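Local coordinates for uncharacterized protein (Aeromonas hydrophila J-1, PDB 6R1J) that forms, as the soluble AhlC component carrying engineered head changes, one part of the tripartite alpha-pore-forming toxin AHL, at the interface of chains A and B. Numbering follows the deposited sequence. Chains: chain A/B, Uncharacterized protein.

Three patches of one A-B interface join two copies of a long, helical toxin component. Contacts 1 and 3 are neighbours, their C-alpha centres about 13 Å apart, and both set helix 244-264 of chain A against helix 163-228 of chain B; contact 1 adds the end of B helix 81-157. In contact 2, helix 163-236 of chain A, which also carries A:Asp231 of contact 1, meets B helix 5-21; its C-alpha centre is about 67 Å from that of contact 1 and 58 Å from that of contact 3. Such separated contacts would help to orient the molecules in the deposited assembly, which may not be the biological one.

Contact 1: the interface of chains A and B. Residues chain A 231, 249-250, 253; chain B 152, 155-156, 159, 166.
Helix 244-264 of chain A, presenting A:Leu249, A:Phe250 and A:Ala253, packs against B:Thr156 and B:Lys152 at the end of helix 81-157, against B:Gly159 in the turn that follows, where phi is positive (65°), and against B:Leu166 near the start of helix 163-228. The protein is AhlC, a helical component of a tripartite alpha-pore-forming toxin, and the B segment lies in the head that carries the engineered residues. A:Leu249 reaches into the turn with both methyls: CD2 lies 3.4 Å from the B:Thr156 carbonyl O and 3.8 Å from B:Gly159 CA, while CD1 meets B:Leu166 CD2. The two leucine side chains cross at about a right angle, and B:Leu166 CD2 also rests against the backbone at A:Ala253 N. B:Thr156 is an engineered residue. Its CG2, anti to the backbone N, approaches CE1 of the A:Phe250 ring at 3.7 Å, obliquely and out of the ring plane, whereas its hydroxyl OG1 turns back along its own helix and donates to B:Lys152 O at 2.8 Å. Within chain A, A:Leu249 CD2 covers one face of that ring, offset toward the rim. B:Lys152 bends at chi2 (-92°), then runs out past A:Ala253 CB, and its ammonium NZ forms a salt bridge to the carboxylate OD2 of A:Asp231 at 3.2 Å. The lysine and aspartate come from opposite directions, and NZ approaches the syn lone pair of OD2.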
loop_
_atom_site.group_PDB
_atom_site.type_symbol
_atom_site.label_atom_id
_atom_site.label_comp_id
_atom_site.label_asym_id
_atom_site.label_seq_id
_atom_site.Cartn_x
_atom_site.Cartn_y
_atom_site.Cartn_z
ATOM N N ASP A 231 29.972 -34.075 -8.467
ATOM C CA ASP A 231 31.092 -34.567 -7.627
ATOM C C ASP A 231 31.181 -36.093 -7.766
ATOM O O ASP A 231 32.273 -36.595 -8.053
ATOM C CB ASP A 231 30.900 -34.108 -6.180
ATOM C CG ASP A 231 31.160 -32.628 -5.990
ATOM O OD1 ASP A 231 31.990 -32.098 -6.743
ATOM O OD2 ASP A 231 30.598 -32.036 -5.031
ATOM N N LEU A 249 39.211 -36.317 -3.052
ATOM C CA LEU A 249 38.819 -34.915 -3.347
ATOM C C LEU A 249 37.321 -34.840 -3.645
ATOM O O LEU A 249 36.650 -34.011 -3.002
ATOM C CB LEU A 249 39.619 -34.372 -4.524
ATOM C CG LEU A 249 39.347 -32.912 -4.885
ATOM C CD1 LEU A 249 40.095 -31.978 -3.941
ATOM C CD2 LEU A 249 39.737 -32.645 -6.328
ATOM N N PHE A 250 36.815 -35.694 -4.540
ATOM C CA PHE A 250 35.403 -35.672 -4.983
ATOM C C PHE A 250 34.502 -36.215 -3.877
ATOM O O PHE A 250 33.373 -35.720 -3.751
ATOM C CB PHE A 250 35.277 -36.336 -6.356
ATOM C CG PHE A 250 35.939 -35.486 -7.421
ATOM C CD1 PHE A 250 35.437 -34.224 -7.712
ATOM C CD2 PHE A 250 37.051 -35.923 -8.118
ATOM C CE1 PHE A 250 36.041 -33.409 -8.661
ATOM C CE2 PHE A 250 37.662 -35.101 -9.057
ATOM C CZ PHE A 250 37.162 -33.845 -9.321
ATOM N N ALA A 253 34.184 -33.159 -1.556
ATOM C CA ALA A 253 33.285 -32.182 -2.209
ATOM C C ALA A 253 31.858 -32.689 -2.098
ATOM O O ALA A 253 30.976 -31.881 -1.680
ATOM C CB ALA A 253 33.695 -31.934 -3.665
ATOM N N LYS B 152 35.175 -23.294 -2.527
ATOM C CA LYS B 152 34.865 -24.741 -2.664
ATOM C C LYS B 152 34.996 -25.121 -4.144
ATOM O O LYS B 152 35.647 -26.137 -4.442
ATOM C CB LYS B 152 33.478 -25.026 -2.068
ATOM C CG LYS B 152 33.015 -26.479 -1.987
ATOM C CD LYS B 152 32.208 -26.960 -3.202
ATOM C CE LYS B 152 31.762 -28.411 -3.113
ATOM N NZ LYS B 152 31.306 -29.013 -4.399
ATOM N N LEU B 155 38.843 -24.832 -5.225
ATOM C CA LEU B 155 39.728 -25.876 -4.642
ATOM C C LEU B 155 39.492 -27.217 -5.331
ATOM O O LEU B 155 40.477 -27.896 -5.660
ATOM C CB LEU B 155 39.525 -25.966 -3.128
ATOM C CG LEU B 155 40.128 -24.808 -2.335
ATOM C CD1 LEU B 155 39.638 -24.818 -0.896
ATOM C CD2 LEU B 155 41.652 -24.829 -2.402
ATOM N N THR B 156 38.235 -27.536 -5.595
ATOM C CA THR B 156 37.807 -28.795 -6.242
ATOM C C THR B 156 38.370 -28.832 -7.666
ATOM O O THR B 156 38.717 -29.926 -8.128
ATOM C CB THR B 156 36.284 -28.928 -6.166
ATOM O OG1 THR B 156 35.915 -28.865 -4.783
ATOM C CG2 THR B 156 35.789 -30.209 -6.781
ATOM N N GLY B 159 42.285 -30.110 -8.529
ATOM C CA GLY B 159 42.715 -31.516 -8.383
ATOM C C GLY B 159 43.236 -31.770 -6.965
ATOM O O GLY B 159 42.818 -31.039 -6.066
ATOM N N LEU B 166 40.319 -27.924 0.870
ATOM C CA LEU B 166 38.872 -28.247 0.782
ATOM C C LEU B 166 38.435 -28.829 2.125
ATOM O O LEU B 166 37.325 -28.499 2.587
ATOM C CB LEU B 166 38.612 -29.243 -0.355
ATOM C CG LEU B 166 37.159 -29.660 -0.546
ATOM C CD1 LEU B 166 36.293 -28.448 -0.877
ATOM C CD2 LEU B 166 37.018 -30.723 -1.617
#

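Contact 2: the interface of chains A and B. Residues chain A 184-185, 188-189, 192; chain B 5, 8, 12.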
loop_
_atom_site.group_PDB
_atom_site.type_symbol
_atom_site.label_atom_id
_atom_site.label_comp_id
_atom_site.label_asym_id
_atom_site.label_seq_id
_atom_site.Cartn_x
_atom_site.Cartn_y
_atom_site.Cartn_z
ATOM N N GLU A 184 -25.521 7.723 -4.778
ATOM C CA GLU A 184 -24.731 7.661 -3.526
ATOM C C GLU A 184 -24.572 6.183 -3.151
ATOM O O GLU A 184 -23.463 5.778 -2.760
ATOM C CB GLU A 184 -25.402 8.423 -2.383
ATOM C CG GLU A 184 -25.316 9.924 -2.520
ATOM C CD GLU A 184 -26.224 10.721 -1.586
ATOM O OE1 GLU A 184 -27.167 10.149 -0.991
ATOM O OE2 GLU A 184 -25.973 11.917 -1.452
ATOM N N GLY A 185 -25.650 5.411 -3.292
ATOM C CA GLY A 185 -25.669 3.972 -2.968
ATOM C C GLY A 185 -24.748 3.213 -3.900
ATOM O O GLY A 185 -24.033 2.315 -3.410
ATOM N N ASN A 188 -21.123 4.062 -2.981
ATOM C CA ASN A 188 -20.798 3.336 -1.725
ATOM C C ASN A 188 -20.523 1.865 -2.068
ATOM O O ASN A 188 -19.539 1.287 -1.555
ATOM C CB ASN A 188 -21.903 3.461 -0.673
ATOM C CG ASN A 188 -21.400 3.126 0.724
ATOM O OD1 ASN A 188 -20.607 3.877 1.269
ATOM N ND2 ASN A 188 -21.909 2.073 1.342
ATOM N N GLN A 189 -21.347 1.306 -2.950
ATOM C CA GLN A 189 -21.294 -0.111 -3.373
ATOM C C GLN A 189 -19.944 -0.414 -4.026
ATOM O O GLN A 189 -19.320 -1.418 -3.661
ATOM C CB GLN A 189 -22.457 -0.391 -4.332
ATOM C CG GLN A 189 -22.397 -1.730 -5.047
ATOM C CD GLN A 189 -22.524 -2.889 -4.098
ATOM O OE1 GLN A 189 -23.183 -2.803 -3.059
ATOM N NE2 GLN A 189 -21.880 -3.989 -4.456
ATOM N N GLY A 192 -16.946 -0.261 -1.584
ATOM C CA GLY A 192 -16.906 -1.516 -0.794
ATOM C C GLY A 192 -16.295 -2.670 -1.593
ATOM O O GLY A 192 -15.481 -3.454 -1.027
ATOM N N ILE B 5 -27.024 3.147 2.536
ATOM C CA ILE B 5 -25.682 3.144 3.187
ATOM C C ILE B 5 -25.728 2.244 4.436
ATOM O O ILE B 5 -24.810 1.426 4.617
ATOM C CB ILE B 5 -25.242 4.590 3.532
ATOM C CG1 ILE B 5 -25.290 5.534 2.319
ATOM C CG2 ILE B 5 -23.873 4.603 4.213
ATOM C CD1 ILE B 5 -24.473 5.091 1.121
ATOM N N GLN B 8 -25.657 -1.423 3.510
ATOM C CA GLN B 8 -24.351 -1.782 2.907
ATOM C C GLN B 8 -23.273 -1.862 3.988
ATOM O O GLN B 8 -22.447 -2.775 3.894
ATOM C CB GLN B 8 -23.956 -0.773 1.841
ATOM C CG GLN B 8 -24.779 -0.901 0.572
ATOM C CD GLN B 8 -24.382 0.179 -0.399
ATOM O OE1 GLN B 8 -23.202 0.478 -0.569
ATOM N NE2 GLN B 8 -25.370 0.767 -1.047
ATOM N N ASN B 12 -20.948 -5.073 4.662
ATOM C CA ASN B 12 -19.471 -4.995 4.546
ATOM C C ASN B 12 -18.875 -5.376 5.906
ATOM O O ASN B 12 -17.850 -6.070 5.901
ATOM C CB ASN B 12 -19.027 -3.636 4.025
ATOM C CG ASN B 12 -19.521 -3.374 2.613
ATOM O OD1 ASN B 12 -19.581 -4.287 1.797
ATOM N ND2 ASN B 12 -19.836 -2.134 2.307
HETATM O O HOH W 1 -20.762 -1.283 -0.041
#
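B:Gln8, on the N-terminal helix 5-21, uses both ends of its side-chain amide in hydrogen bonds to helix 163-236 of chain A. The amide NE2 donates to the backbone carbonyl A:Gly185 O at 3.1 Å, with the acceptor near the amide plane of B:Gln8 but the donor tilted 31° from the peptide carbonyl plane. In return, A:Asn188 ND2 donates to B:Gln8 OE1 at 2.8 Å. This bond is fairly straight, 155° at the hydrogen, yet ND2 stands above the glutamine carbonyl plane instead of on a lone pair, and the two amide planes are turned 45° apart. The two side chains slide past each other in opposite directions; the B:Gln8 chain is extended beyond CG, which carries its amide up to the A helix.

A water mediates a second set of bonds. It lies 2.7 Å from B:Asn12 ND2, 3.1 Å from B:Gln8 OE1 and 3.2 Å from the backbone A:Asn188 O, so that OE1 is held by both water and asparagine.

Apolar packing is supplied by B:Ile5, whose CD1 presses on A:Asn188 CB at 3.5 Å and lies beside the amide carbon CG. At A:Gly185 the absence of a side chain probably helps the glutamine amide to lie close to the backbone. In the deposited assembly the patch ties helix 5-21 of one AhlC copy to helix 163-236 of the other; whether AhlC pairs this way in solution the structure alone does not show.

Contact 3: the interface of chains A and B. Residues chain A 256, 259-260; chain B 173, 177.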
loop_
_atom_site.group_PDB
_atom_site.type_symbol
_atom_site.label_atom_id
_atom_site.label_comp_id
_atom_site.label_asym_id
_atom_site.label_seq_id
_atom_site.Cartn_x
_atom_site.Cartn_y
_atom_site.Cartn_z
ATOM N N THR A 256 30.335 -32.138 1.385
ATOM C CA THR A 256 29.889 -30.733 1.615
ATOM C C THR A 256 28.478 -30.541 1.044
ATOM O O THR A 256 27.653 -29.845 1.697
ATOM C CB THR A 256 30.840 -29.651 1.070
ATOM O OG1 THR A 256 30.804 -29.585 -0.359
ATOM C CG2 THR A 256 32.269 -29.816 1.549
ATOM N N ARG A 259 25.825 -32.305 3.217
ATOM C CA ARG A 259 25.575 -31.505 4.451
ATOM C C ARG A 259 24.790 -30.240 4.090
ATOM O O ARG A 259 23.992 -29.775 4.907
ATOM C CB ARG A 259 26.910 -31.208 5.137
ATOM C CG ARG A 259 27.446 -32.493 5.749
ATOM C CD ARG A 259 28.688 -32.372 6.586
ATOM N NE ARG A 259 28.859 -33.679 7.227
ATOM C CZ ARG A 259 30.028 -34.159 7.577
ATOM N NH1 ARG A 259 31.091 -33.442 7.303
ATOM N NH2 ARG A 259 30.137 -35.348 8.143
ATOM N N THR A 260 25.036 -29.654 2.926
ATOM C CA THR A 260 24.211 -28.517 2.450
ATOM C C THR A 260 22.753 -28.966 2.396
ATOM O O THR A 260 21.897 -28.236 2.870
ATOM C CB THR A 260 24.776 -27.911 1.167
ATOM O OG1 THR A 260 26.109 -27.525 1.496
ATOM C CG2 THR A 260 23.995 -26.691 0.697
ATOM N N LEU B 173 32.674 -24.050 6.330
ATOM C CA LEU B 173 31.424 -24.017 5.549
ATOM C C LEU B 173 30.279 -24.458 6.469
ATOM O O LEU B 173 29.294 -23.718 6.546
ATOM C CB LEU B 173 31.606 -24.900 4.317
ATOM C CG LEU B 173 30.461 -24.931 3.316
ATOM C CD1 LEU B 173 30.163 -23.537 2.777
ATOM C CD2 LEU B 173 30.810 -25.894 2.179
ATOM N N GLN B 177 27.176 -21.958 7.182
ATOM C CA GLN B 177 25.850 -22.441 6.738
ATOM C C GLN B 177 24.900 -22.470 7.953
ATOM O O GLN B 177 23.773 -22.037 7.814
ATOM C CB GLN B 177 25.924 -23.824 6.096
ATOM C CG GLN B 177 26.519 -23.837 4.704
ATOM C CD GLN B 177 26.551 -25.253 4.168
ATOM O OE1 GLN B 177 26.746 -26.222 4.907
ATOM N NE2 GLN B 177 26.368 -25.382 2.863
HETATM O O HOH W 2 28.369 -28.275 3.903
#
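A:Thr260 and B:Gln177 meet at the tight part of this helix-helix contact, between helix 244-264 of chain A and helix 163-228 of chain B in the AhlC pore-toxin component. The glutamine amide NE2 donates to the threonine hydroxyl OG1 at 2.6 Å, nearly straight with 163° at the hydrogen, and OG1 lies almost in the amide plane. The two side chains cross at about a right angle, with NE2 also close to A:Thr260 CB and CG2. With chi1 -58°, OG1 sits beside its own backbone N and can donate to A:Thr256 O, one turn earlier, at 2.8 Å. The hydroxyl therefore accepts from one chain while donating within the other, which should fix its rotation.

The looser side is wetter and more thinly packed. A water lies 2.8 Å from A:Thr256 O and equally 2.8 Å from B:Gln177 OE1, bridging the other end of the amide to the A backbone; its approach to A:Thr260 OG1 is weak. Beside this bridge, B:Leu173 CD2 touches A:Thr256 CB at 3.9 Å, a light apolar contact. In the deposited pair, which may not be the biological one, the site would help to keep these helices of two AhlC copies in register near the head.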